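Local coordinates for uncharacterized protein YLR132C (Kluyveromyces marxianus, PDB 6PFQ), which probably acts as a 3' exoribonuclease on U6 snRNA, as a Usb1-type member of the 2H phosphodiesterase superfamily, at residues Asn8-Leu12 and Thr66-Glu72; Glu15-Asp19 and Asn197-Arg201; His41-Phe45 and Arg175-Leu179; Ala97-Leu103 and Leu115-Ser120. All coordinates share one frame. Numbering follows the deposited sequence.

Contact 1 (Asn8-Leu12 and Thr66-Glu72); sequences NIGFL and TMMFANE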
loop_
_atom_site.group_PDB
_atom_site.type_symbol
_atom_site.label_atom_id
_atom_site.label_comp_id
_atom_site.label_asym_id
_atom_site.label_seq_id
_atom_site.Cartn_x
_atom_site.Cartn_y
_atom_site.Cartn_z
ATOM N N ASN A 8 3.685 -9.614 19.269
ATOM C CA ASN A 8 4.156 -8.261 19.552
ATOM C C ASN A 8 4.447 -7.456 18.288
ATOM O O ASN A 8 5.279 -6.550 18.304
ATOM C CB ASN A 8 5.357 -8.305 20.504
ATOM C CG ASN A 8 4.974 -8.906 21.861
ATOM O OD1 ASN A 8 3.853 -8.703 22.336
ATOM N ND2 ASN A 8 5.893 -9.628 22.486
ATOM N N ILE A 9 3.774 -7.781 17.183
ATOM C CA ILE A 9 3.950 -7.081 15.905
ATOM C C ILE A 9 2.733 -6.191 15.712
ATOM O O ILE A 9 1.599 -6.667 15.847
ATOM C CB ILE A 9 4.068 -8.041 14.706
ATOM C CG1 ILE A 9 5.216 -9.048 14.856
ATOM C CG2 ILE A 9 4.216 -7.229 13.402
ATOM C CD1 ILE A 9 6.578 -8.443 14.996
ATOM N N GLY A 10 2.953 -4.933 15.350
ATOM C CA GLY A 10 1.854 -4.025 15.035
ATOM C C GLY A 10 2.111 -3.314 13.731
ATOM O O GLY A 10 3.254 -3.101 13.326
ATOM N N PHE A 11 1.023 -2.925 13.059
ATOM C CA PHE A 11 1.111 -2.237 11.771
ATOM C C PHE A 11 -0.188 -1.469 11.564
ATOM O O PHE A 11 -1.259 -1.980 11.875
ATOM C CB PHE A 11 1.373 -3.296 10.660
ATOM C CG PHE A 11 0.934 -2.917 9.245
ATOM C CD1 PHE A 11 1.694 -2.043 8.462
ATOM C CD2 PHE A 11 -0.177 -3.521 8.660
ATOM C CE1 PHE A 11 1.309 -1.716 7.137
ATOM C CE2 PHE A 11 -0.576 -3.211 7.332
ATOM C CZ PHE A 11 0.172 -2.313 6.563
ATOM N N LEU A 12 -0.088 -0.245 11.038
ATOM C CA LEU A 12 -1.232 0.647 10.868
ATOM C C LEU A 12 -1.529 0.836 9.389
ATOM O O LEU A 12 -0.603 0.948 8.586
ATOM C CB LEU A 12 -0.945 2.016 11.476
ATOM C CG LEU A 12 -1.047 1.879 12.994
ATOM C CD1 LEU A 12 -0.128 2.885 13.695
ATOM C CD2 LEU A 12 -2.504 2.040 13.407
ATOM N N THR A 66 6.371 -2.425 9.569
ATOM C CA THR A 66 6.073 -3.536 10.467
ATOM C C THR A 66 6.734 -3.235 11.794
ATOM O O THR A 66 7.968 -3.215 11.884
ATOM C CB THR A 66 6.575 -4.858 9.892
ATOM O OG1 THR A 66 5.830 -5.171 8.718
ATOM C CG2 THR A 66 6.371 -5.968 10.887
ATOM N N MET A 67 5.941 -2.935 12.814
ATOM C CA MET A 67 6.516 -2.484 14.076
ATOM C C MET A 67 6.733 -3.682 14.976
ATOM O O MET A 67 5.781 -4.382 15.330
ATOM C CB MET A 67 5.632 -1.443 14.766
ATOM C CG MET A 67 5.497 -0.168 13.935
ATOM S SD MET A 67 4.454 1.104 14.734
ATOM C CE MET A 67 2.805 0.446 14.494
ATOM N N MET A 68 7.978 -3.919 15.353
ATOM C CA MET A 68 8.280 -5.082 16.162
ATOM C C MET A 68 8.560 -4.607 17.575
ATOM O O MET A 68 9.675 -4.182 17.891
ATOM C CB MET A 68 9.440 -5.835 15.537
ATOM C CG MET A 68 9.091 -6.148 14.078
ATOM S SD MET A 68 10.298 -7.239 13.364
ATOM C CE MET A 68 10.094 -6.841 11.613
ATOM N N PHE A 69 7.563 -4.747 18.437
ATOM C CA PHE A 69 7.743 -4.300 19.805
ATOM C C PHE A 69 8.482 -5.349 20.623
ATOM O O PHE A 69 8.447 -6.556 20.327
ATOM C CB PHE A 69 6.381 -4.010 20.425
ATOM C CG PHE A 69 5.606 -2.938 19.692
ATOM C CD1 PHE A 69 5.795 -1.582 19.993
ATOM C CD2 PHE A 69 4.693 -3.274 18.707
ATOM C CE1 PHE A 69 5.070 -0.596 19.342
ATOM C CE2 PHE A 69 3.975 -2.284 18.043
ATOM C CZ PHE A 69 4.177 -0.950 18.355
ATOM N N ALA A 70 9.103 -4.873 21.719
ATOM C CA ALA A 70 9.963 -5.731 22.531
ATOM C C ALA A 70 9.167 -6.714 23.377
ATOM O O ALA A 70 9.677 -7.777 23.736
ATOM C CB ALA A 70 10.872 -4.878 23.420
ATOM N N ASN A 71 7.940 -6.366 23.739
ATOM C CA ASN A 71 7.135 -7.230 24.590
ATOM C C ASN A 71 5.696 -6.755 24.504
ATOM O O ASN A 71 5.397 -5.725 23.894
ATOM C CB ASN A 71 7.631 -7.220 26.045
ATOM C CG ASN A 71 7.890 -5.821 26.557
ATOM O OD1 ASN A 71 6.977 -4.997 26.636
ATOM N ND2 ASN A 71 9.137 -5.535 26.894
ATOM N N GLU A 72 4.803 -7.528 25.127
ATOM C CA GLU A 72 3.388 -7.180 25.106
ATOM C C GLU A 72 3.137 -5.843 25.790
ATOM O O GLU A 72 2.260 -5.083 25.364
ATOM C CB GLU A 72 2.567 -8.292 25.757
ATOM C CG GLU A 72 1.079 -8.002 25.890
ATOM C CD GLU A 72 0.305 -9.179 26.447
ATOM O OE1 GLU A 72 0.248 -10.222 25.765
ATOM O OE2 GLU A 72 -0.240 -9.065 27.567
HETATM O O HOH W 1 5.335 -10.528 25.525
#
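Residues 8-12 and 66-72 run antiparallel, with I9 facing M68 as a non-hydrogen-bonded pair (CA-CA 4.8 Å) and G10 facing M67 as a hydrogen-bonded one (CA-CA 5.0 Å). The G10-M67 pair is closed in both directions: G10 N donates to M67 O at 2.9 Å, and M67 N donates to G10 O at 2.7 Å. Beyond the I9-M68 pair, F69 N donates to N8 O at 2.9 Å, so the pairing carries on past the strand ends. I9 CA also leans on M67 O at 3.3 Å in a CA-H...O contact. This is where strand 59-68, at the edge of the four-stranded antiparallel sheet, joins strand 9-16. The same two strands carry on toward H60 and S62, both UMP-binding residues, and the F11 side chain touches S62. On one face, I9 CD1 packs on M68 CG at 3.5 Å. The other face holds M67, whose CE lies 3.9 Å from L12 CD1, and here G10 matters: a CB on it would sit only 3.1 Å from F69 CE2. The F69 ring turns its edge to G10 N and packs against L75 and K78 of helix 72-88. N71 is the N-cap of that helix, its OD1 bonded to E74 N. A water at the helix start accepts from N8 ND2 at 3.2 Å and from E72 N at 3.1 Å.

Contact 2 (Glu15-Asp19 and Asn197-Arg201); sequences ELRLD and NLQFR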
loop_
_atom_site.group_PDB
_atom_site.type_symbol
_atom_site.label_atom_id
_atom_site.label_comp_id
_atom_site.label_asym_id
_atom_site.label_seq_id
_atom_site.Cartn_x
_atom_site.Cartn_y
_atom_site.Cartn_z
ATOM N N GLU A 15 -8.045 1.103 5.079
ATOM C CA GLU A 15 -8.691 0.077 4.262
ATOM C C GLU A 15 -9.616 0.750 3.256
ATOM O O GLU A 15 -10.394 1.639 3.630
ATOM C CB GLU A 15 -9.469 -0.883 5.168
ATOM C CG GLU A 15 -10.267 -1.899 4.457
ATOM C CD GLU A 15 -11.056 -2.745 5.447
ATOM O OE1 GLU A 15 -10.471 -3.701 5.993
ATOM O OE2 GLU A 15 -12.230 -2.409 5.686
ATOM N N LEU A 16 -9.513 0.345 1.984
ATOM C CA LEU A 16 -10.229 0.957 0.857
ATOM C C LEU A 16 -11.122 -0.098 0.208
ATOM O O LEU A 16 -10.638 -0.977 -0.517
ATOM C CB LEU A 16 -9.260 1.530 -0.194
ATOM C CG LEU A 16 -8.089 2.348 0.345
ATOM C CD1 LEU A 16 -7.205 2.749 -0.841
ATOM C CD2 LEU A 16 -8.626 3.608 1.069
ATOM N N ARG A 17 -12.420 -0.032 0.470
ATOM C CA ARG A 17 -13.353 -0.963 -0.148
ATOM C C ARG A 17 -13.842 -0.358 -1.453
ATOM O O ARG A 17 -14.332 0.773 -1.462
ATOM C CB ARG A 17 -14.501 -1.284 0.807
ATOM C CG ARG A 17 -14.015 -1.990 2.102
ATOM C CD ARG A 17 -15.139 -2.139 3.145
ATOM N NE ARG A 17 -16.350 -2.615 2.487
ATOM C CZ ARG A 17 -16.657 -3.907 2.364
ATOM N NH1 ARG A 17 -15.846 -4.836 2.860
ATOM N NH2 ARG A 17 -17.759 -4.266 1.733
ATOM N N LEU A 18 -13.643 -1.082 -2.556
ATOM C CA LEU A 18 -14.012 -0.598 -3.885
ATOM C C LEU A 18 -15.475 -0.873 -4.174
ATOM O O LEU A 18 -16.002 -1.939 -3.840
ATOM C CB LEU A 18 -13.164 -1.270 -4.977
ATOM C CG LEU A 18 -11.756 -0.727 -5.249
ATOM C CD1 LEU A 18 -10.874 -0.798 -4.014
ATOM C CD2 LEU A 18 -11.161 -1.477 -6.416
ATOM N N ASP A 19 -16.127 0.086 -4.798
ATOM C CA ASP A 19 -17.478 -0.161 -5.254
ATOM C C ASP A 19 -17.426 -0.849 -6.604
ATOM O O ASP A 19 -16.361 -1.075 -7.178
ATOM C CB ASP A 19 -18.291 1.134 -5.317
ATOM C CG ASP A 19 -17.778 2.116 -6.355
ATOM O OD1 ASP A 19 -17.087 1.755 -7.320
ATOM O OD2 ASP A 19 -18.104 3.298 -6.223
ATOM N N ASN A 197 -11.319 7.987 -10.626
ATOM C CA ASN A 197 -12.343 7.150 -10.018
ATOM C C ASN A 197 -11.931 6.444 -8.731
ATOM O O ASN A 197 -12.812 6.053 -7.951
ATOM C CB ASN A 197 -12.775 6.092 -11.023
ATOM C CG ASN A 197 -13.650 6.668 -12.086
ATOM O OD1 ASN A 197 -14.844 6.818 -11.871
ATOM N ND2 ASN A 197 -13.060 7.045 -13.225
ATOM N N LEU A 198 -10.635 6.218 -8.524
ATOM C CA LEU A 198 -10.149 5.477 -7.356
ATOM C C LEU A 198 -9.865 6.488 -6.244
ATOM O O LEU A 198 -8.720 6.837 -5.914
ATOM C CB LEU A 198 -8.921 4.626 -7.728
ATOM C CG LEU A 198 -9.250 3.194 -8.252
ATOM C CD1 LEU A 198 -9.883 2.333 -7.140
ATOM C CD2 LEU A 198 -10.149 3.204 -9.504
ATOM N N GLN A 199 -10.960 7.033 -5.717
ATOM C CA GLN A 199 -10.908 7.977 -4.615
ATOM C C GLN A 199 -11.827 7.483 -3.501
ATOM O O GLN A 199 -12.838 6.821 -3.762
ATOM C CB GLN A 199 -11.311 9.393 -5.047
ATOM C CG GLN A 199 -10.580 9.827 -6.315
ATOM C CD GLN A 199 -10.714 11.303 -6.600
ATOM O OE1 GLN A 199 -11.171 12.069 -5.751
ATOM N NE2 GLN A 199 -10.302 11.716 -7.805
ATOM N N PHE A 200 -11.437 7.792 -2.263
ATOM C CA PHE A 200 -12.061 7.242 -1.070
ATOM C C PHE A 200 -12.046 8.289 0.044
ATOM O O PHE A 200 -11.213 9.198 0.068
ATOM C CB PHE A 200 -11.335 5.967 -0.589
ATOM C CG PHE A 200 -11.144 4.934 -1.659
ATOM C CD1 PHE A 200 -10.032 4.972 -2.485
ATOM C CD2 PHE A 200 -12.066 3.915 -1.829
ATOM C CE1 PHE A 200 -9.850 4.027 -3.483
ATOM C CE2 PHE A 200 -11.890 2.967 -2.836
ATOM C CZ PHE A 200 -10.783 3.029 -3.659
ATOM N N ARG A 201 -12.956 8.132 1.002
ATOM C CA ARG A 201 -12.877 8.885 2.251
ATOM C C ARG A 201 -12.907 7.886 3.392
ATOM O O ARG A 201 -13.838 7.078 3.477
ATOM C CB ARG A 201 -14.026 9.880 2.399
ATOM C CG ARG A 201 -13.907 10.767 3.649
ATOM C CD ARG A 201 -14.810 12.016 3.582
ATOM N NE ARG A 201 -14.322 13.011 2.632
ATOM C CZ ARG A 201 -13.306 13.849 2.857
ATOM N NH1 ARG A 201 -12.632 13.829 4.011
ATOM N NH2 ARG A 201 -12.953 14.704 1.916
#
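No hydrogen bond links 15-19 to 197-201; the two meet mainly through apolar side chains, and the centrepiece is an almost ideal CH-pi contact. L16 CB sits 3.9 Å from the centroid of the F200 ring and only 5° off its normal. The contact lies where the two antiparallel sheets of this 2H phosphodiesterase fold come together: L16 ends strand 9-16 of the four-stranded sheet, while F200 opens strand 200-202, which pairs with strand 94-99 of the other sheet. L16 and F200 both point their CA-CB bonds at the opposing segment, with L16 CD2 3.9 Å from F200 CG. The L16 side chain also touches V155 and lies about 6 Å from that of H60, a UMP-binding residue, so this packing is close to the nucleotide site. Ahead of F200, helix 191-197 ends and the chain bends through an inverse gamma turn centred on L198. The L198 side chain meets L18 of the other segment, with L18 CG 4.1 Å from L198 CD1. D19 then serves as N-cap of helix 20-39, its OD1 bonded to Q22 N. L18 CD1 is 3.8 Å from F200 CZ, and at the ring edge R17 O comes within 3.6 Å of F200 CE2.

Contact 3 (His41-Phe45 and Arg175-Leu179); sequences HRNSF and RLDSL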
loop_
_atom_site.group_PDB
_atom_site.type_symbol
_atom_site.label_atom_id
_atom_site.label_comp_id
_atom_site.label_asym_id
_atom_site.label_seq_id
_atom_site.Cartn_x
_atom_site.Cartn_y
_atom_site.Cartn_z
ATOM N N HIS A 41 7.226 -10.051 -22.673
ATOM C CA HIS A 41 7.683 -11.285 -22.029
ATOM C C HIS A 41 8.097 -11.031 -20.581
ATOM O O HIS A 41 9.108 -11.562 -20.091
ATOM C CB HIS A 41 8.810 -11.937 -22.834
ATOM C CG HIS A 41 8.427 -12.209 -24.253
ATOM N ND1 HIS A 41 8.905 -11.465 -25.310
ATOM C CD2 HIS A 41 7.551 -13.096 -24.781
ATOM C CE1 HIS A 41 8.365 -11.905 -26.432
ATOM N NE2 HIS A 41 7.535 -12.888 -26.137
ATOM N N ARG A 42 7.298 -10.220 -19.892
ATOM C CA ARG A 42 7.458 -9.948 -18.470
ATOM C C ARG A 42 6.385 -10.668 -17.664
ATOM O O ARG A 42 5.315 -10.991 -18.176
ATOM C CB ARG A 42 7.355 -8.452 -18.172
ATOM C CG ARG A 42 8.300 -7.593 -18.975
ATOM C CD ARG A 42 9.514 -7.293 -18.179
ATOM N NE ARG A 42 10.399 -6.336 -18.830
ATOM C CZ ARG A 42 11.336 -5.658 -18.178
ATOM N NH1 ARG A 42 11.503 -5.836 -16.861
ATOM N NH2 ARG A 42 12.117 -4.821 -18.841
ATOM N N ASN A 43 6.669 -10.868 -16.373
ATOM C CA ASN A 43 5.656 -11.383 -15.453
ATOM C C ASN A 43 4.471 -10.423 -15.334
ATOM O O ASN A 43 4.621 -9.192 -15.362
ATOM C CB ASN A 43 6.277 -11.615 -14.068
ATOM C CG ASN A 43 7.016 -12.943 -13.976
ATOM O OD1 ASN A 43 7.013 -13.717 -14.918
ATOM N ND2 ASN A 43 7.650 -13.204 -12.831
ATOM N N SER A 44 3.282 -10.997 -15.227
ATOM C CA SER A 44 2.042 -10.248 -15.050
ATOM C C SER A 44 1.705 -9.985 -13.574
ATOM O O SER A 44 2.119 -10.704 -12.665
ATOM C CB SER A 44 0.879 -10.991 -15.718
ATOM O OG SER A 44 0.935 -10.755 -17.121
ATOM N N PHE A 45 0.889 -8.954 -13.369
ATOM C CA PHE A 45 0.421 -8.524 -12.063
ATOM C C PHE A 45 -0.893 -9.201 -11.715
ATOM O O PHE A 45 -1.846 -9.171 -12.514
ATOM C CB PHE A 45 0.243 -7.000 -12.062
ATOM C CG PHE A 45 1.537 -6.261 -12.233
ATOM C CD1 PHE A 45 2.382 -6.055 -11.136
ATOM C CD2 PHE A 45 1.923 -5.796 -13.497
ATOM C CE1 PHE A 45 3.592 -5.382 -11.308
ATOM C CE2 PHE A 45 3.141 -5.117 -13.682
ATOM C CZ PHE A 45 3.969 -4.911 -12.580
ATOM N N ARG A 175 16.365 -5.246 -13.871
ATOM C CA ARG A 175 15.081 -5.628 -14.460
ATOM C C ARG A 175 13.926 -4.896 -13.768
ATOM O O ARG A 175 12.925 -4.561 -14.412
ATOM C CB ARG A 175 14.895 -7.148 -14.395
ATOM C CG ARG A 175 15.915 -7.952 -15.242
ATOM C CD ARG A 175 15.814 -7.662 -16.741
ATOM N NE ARG A 175 14.725 -8.400 -17.388
ATOM C CZ ARG A 175 14.234 -8.128 -18.601
ATOM N NH1 ARG A 175 14.723 -7.126 -19.318
ATOM N NH2 ARG A 175 13.237 -8.856 -19.094
ATOM N N LEU A 176 14.072 -4.605 -12.480
ATOM C CA LEU A 176 13.074 -3.799 -11.786
ATOM C C LEU A 176 13.028 -2.371 -12.343
ATOM O O LEU A 176 11.940 -1.811 -12.572
ATOM C CB LEU A 176 13.376 -3.787 -10.286
ATOM C CG LEU A 176 12.591 -2.796 -9.445
ATOM C CD1 LEU A 176 11.082 -3.073 -9.531
ATOM C CD2 LEU A 176 13.090 -2.888 -7.976
ATOM N N ASP A 177 14.191 -1.763 -12.581
ATOM C CA ASP A 177 14.165 -0.410 -13.139
ATOM C C ASP A 177 13.662 -0.392 -14.583
ATOM O O ASP A 177 12.949 0.534 -14.981
ATOM C CB ASP A 177 15.563 0.208 -13.023
ATOM C CG ASP A 177 15.881 0.614 -11.570
ATOM O OD1 ASP A 177 14.943 0.982 -10.824
ATOM O OD2 ASP A 177 17.058 0.557 -11.171
ATOM N N SER A 178 13.966 -1.404 -15.379
ATOM C CA SER A 178 13.379 -1.410 -16.714
ATOM C C SER A 178 11.896 -1.778 -16.667
ATOM O O SER A 178 11.131 -1.352 -17.530
ATOM C CB SER A 178 14.144 -2.342 -17.654
ATOM O OG SER A 178 14.115 -3.682 -17.259
ATOM N N LEU A 179 11.457 -2.539 -15.666
ATOM C CA LEU A 179 10.015 -2.752 -15.522
ATOM C C LEU A 179 9.313 -1.444 -15.159
ATOM O O LEU A 179 8.258 -1.113 -15.716
ATOM C CB LEU A 179 9.733 -3.827 -14.454
ATOM C CG LEU A 179 8.276 -4.023 -14.018
ATOM C CD1 LEU A 179 7.363 -4.426 -15.191
ATOM C CD2 LEU A 179 8.197 -5.049 -12.833
#
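The R42 guanidinium reaches over to helix 169-186 and makes two hydrogen bonds there: NH2 to S178 OG at 2.8 Å, nearly straight at 168°, and NH1 to R175 O at 3.1 Å. That carbonyl already accepts the helical bond from L179 N, at 2.8 Å, so R42 shares it. More surprising is the neighbour on the flat side. The guanidinium of R175 stacks on that of R42, centres 3.8 Å apart and planes at 15°, with R42 NH2 only 3.5 Å from R175 NH1 despite their like charge. The opposite face of the R42 group is covered by L179 CA. The segment 41-45 follows helix 20-39, which closes in a Schellman motif: H41, at positive phi, is the C' residue, and R42 N closes the motif on M37 O, so the R42 side chain leaves directly from the helix end. Two helices distant in sequence are joined through this connection. L179 CB packs 3.6 Å from R42 NH1, and L179 CD2 lies 4.2 Å from F45 CZ. F45 also meets V33 and L115.

Contact 4 (Ala97-Leu103 and Leu115-Ser120); sequences ALSGGWL and LAVGLS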
loop_
_atom_site.group_PDB
_atom_site.type_symbol
_atom_site.label_atom_id
_atom_site.label_comp_id
_atom_site.label_asym_id
_atom_site.label_seq_id
_atom_site.Cartn_x
_atom_site.Cartn_y
_atom_site.Cartn_z
ATOM N N ALA A 97 -6.811 9.900 -2.457
ATOM C CA ALA A 97 -6.849 10.056 -3.907
ATOM C C ALA A 97 -5.409 9.947 -4.368
ATOM O O ALA A 97 -4.482 9.998 -3.553
ATOM C CB ALA A 97 -7.475 11.404 -4.339
ATOM N N LEU A 98 -5.227 9.711 -5.663
ATOM C CA LEU A 98 -3.925 9.335 -6.211
ATOM C C LEU A 98 -3.436 10.367 -7.221
ATOM O O LEU A 98 -4.227 11.078 -7.847
ATOM C CB LEU A 98 -4.010 7.966 -6.874
ATOM C CG LEU A 98 -4.624 6.973 -5.845
ATOM C CD1 LEU A 98 -5.166 5.779 -6.569
ATOM C CD2 LEU A 98 -3.578 6.621 -4.747
ATOM N N SER A 99 -2.122 10.440 -7.387
ATOM C CA SER A 99 -1.579 11.394 -8.333
ATOM C C SER A 99 -0.374 10.755 -9.004
ATOM O O SER A 99 0.292 9.893 -8.409
ATOM C CB SER A 99 -1.200 12.667 -7.555
ATOM O OG SER A 99 -0.439 13.496 -8.334
ATOM N N GLY A 100 -0.104 11.145 -10.256
ATOM C CA GLY A 100 1.159 10.732 -10.863
ATOM C C GLY A 100 1.027 9.392 -11.559
ATOM O O GLY A 100 -0.067 8.921 -11.867
ATOM N N GLY A 101 2.183 8.788 -11.849
ATOM C CA GLY A 101 2.243 7.608 -12.682
ATOM C C GLY A 101 2.410 6.315 -11.886
ATOM O O GLY A 101 2.376 6.280 -10.653
ATOM N N TRP A 102 2.594 5.233 -12.628
ATOM C CA TRP A 102 2.826 3.940 -12.002
ATOM C C TRP A 102 4.133 3.935 -11.238
ATOM O O TRP A 102 5.144 4.478 -11.705
ATOM C CB TRP A 102 2.906 2.836 -13.053
ATOM C CG TRP A 102 1.649 2.491 -13.716
ATOM C CD1 TRP A 102 1.430 2.501 -15.081
ATOM C CD2 TRP A 102 0.412 2.025 -13.109
ATOM N NE1 TRP A 102 0.164 2.080 -15.338
ATOM C CE2 TRP A 102 -0.491 1.792 -14.161
ATOM C CE3 TRP A 102 -0.013 1.798 -11.788
ATOM C CZ2 TRP A 102 -1.805 1.335 -13.940
ATOM C CZ3 TRP A 102 -1.312 1.318 -11.562
ATOM C CH2 TRP A 102 -2.194 1.090 -12.646
ATOM N N LEU A 103 4.115 3.274 -10.073
ATOM C CA LEU A 103 5.298 2.988 -9.284
ATOM C C LEU A 103 5.391 1.477 -9.103
ATOM O O LEU A 103 4.382 0.781 -9.169
ATOM C CB LEU A 103 5.216 3.653 -7.924
ATOM C CG LEU A 103 4.845 5.152 -7.967
ATOM C CD1 LEU A 103 4.623 5.640 -6.559
ATOM C CD2 LEU A 103 5.991 5.929 -8.595
ATOM N N LEU A 115 2.578 -3.092 -8.162
ATOM C CA LEU A 115 2.251 -1.982 -9.048
ATOM C C LEU A 115 1.330 -1.035 -8.288
ATOM O O LEU A 115 0.255 -1.454 -7.842
ATOM C CB LEU A 115 1.543 -2.535 -10.295
ATOM C CG LEU A 115 1.166 -1.481 -11.338
ATOM C CD1 LEU A 115 2.427 -0.935 -12.034
ATOM C CD2 LEU A 115 0.178 -2.087 -12.376
ATOM N N ALA A 116 1.733 0.231 -8.152
ATOM C CA ALA A 116 1.135 1.169 -7.218
ATOM C C ALA A 116 1.005 2.536 -7.881
ATOM O O ALA A 116 1.645 2.830 -8.907
ATOM C CB ALA A 116 1.992 1.273 -5.918
ATOM N N VAL A 117 0.198 3.396 -7.251
ATOM C CA VAL A 117 0.166 4.830 -7.568
ATOM C C VAL A 117 0.308 5.603 -6.265
ATOM O O VAL A 117 -0.239 5.201 -5.231
ATOM C CB VAL A 117 -1.145 5.220 -8.306
ATOM C CG1 VAL A 117 -1.054 6.717 -8.790
ATOM C CG2 VAL A 117 -1.386 4.228 -9.500
ATOM N N GLY A 118 1.104 6.677 -6.289
ATOM C CA GLY A 118 1.293 7.468 -5.085
ATOM C C GLY A 118 0.064 8.282 -4.690
ATOM O O GLY A 118 -0.774 8.665 -5.510
ATOM N N LEU A 119 -0.038 8.588 -3.396
ATOM C CA LEU A 119 -1.154 9.434 -2.967
ATOM C C LEU A 119 -0.988 10.872 -3.447
ATOM O O LEU A 119 0.133 11.392 -3.565
ATOM C CB LEU A 119 -1.263 9.453 -1.445
ATOM C CG LEU A 119 -2.355 8.494 -0.893
ATOM C CD1 LEU A 119 -2.033 7.023 -1.291
ATOM C CD2 LEU A 119 -2.465 8.613 0.630
ATOM N N SER A 120 -2.126 11.531 -3.668
ATOM C CA SER A 120 -2.109 12.946 -4.053
ATOM C C SER A 120 -1.565 13.837 -2.930
ATOM O O SER A 120 -1.491 13.462 -1.749
ATOM C CB SER A 120 -3.528 13.403 -4.422
ATOM O OG SER A 120 -4.305 13.530 -3.246
HETATM O O HOH W 2 2.297 8.009 -8.559
#
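This is antiparallel strand pairing within the six-stranded sheet: strand 112-119 is paired by two successive pieces of one chain, first strand 94-99 and then, after a corner at G100 and G101, strand 102-106. At the first piece, S120 N donates to A97 O at 2.8 Å and S99 N to G118 O at 2.9 Å, around the non-hydrogen-bonded pair L98-L119 (CA-CA 4.3 Å). At the second, L103 and A116 exchange both bonds: L103 N to A116 O at 2.8 Å and A116 N to L103 O at 2.9 Å. Between them the corner lifts away from strand 112-119, and a water takes up the gap, donating to S99 O (2.8 Å) and G101 O (2.7 Å) and accepting from G118 N (2.9 Å). G100 has backbone angles that call for glycine. Strands 102-106 and 112-119 form a beta hairpin; on its far side strand 112-119 pairs with strand 154-161, where A116 touches the UMP-binding residues H154 and S156. On the face toward helix 20-39, L115 CD2 sits 3.8 Å from the centroid of the W102 six-membered ring in a CH-pi contact, and V117 CG2 lies 3.6 Å from W102 CZ3. The indole NE1 bonds to A187 O. V117 CG1 meets L98 CB at 3.7 Å, and S120 OG caps A123 N at the start of helix 121-137.

How the contacts relate
Contact 1 opens at N8, just before strand 9-16, and that strand leads into contact 2, whose centre is about 27 Å from that of contact 1. Contact 1 closes the first loop when strand 59-68 returns, completing its part of the four-stranded sheet. Contact 2 stays open until 197-201, so the two cross; contact 3, opened at 41-45, also crosses contact 1 but is nested inside contact 2, closing on helix 169-186. Contact 4 lies inside both contacts 2 and 3, after contact 1 is finished, and builds part of the second sheet. There L98 and A97 touch L198 and Q199 of contact 2, while L115 meets F45 of contact 3. Contact 2 joins the sheets, since strands 9-16 and 200-202 belong to different ones.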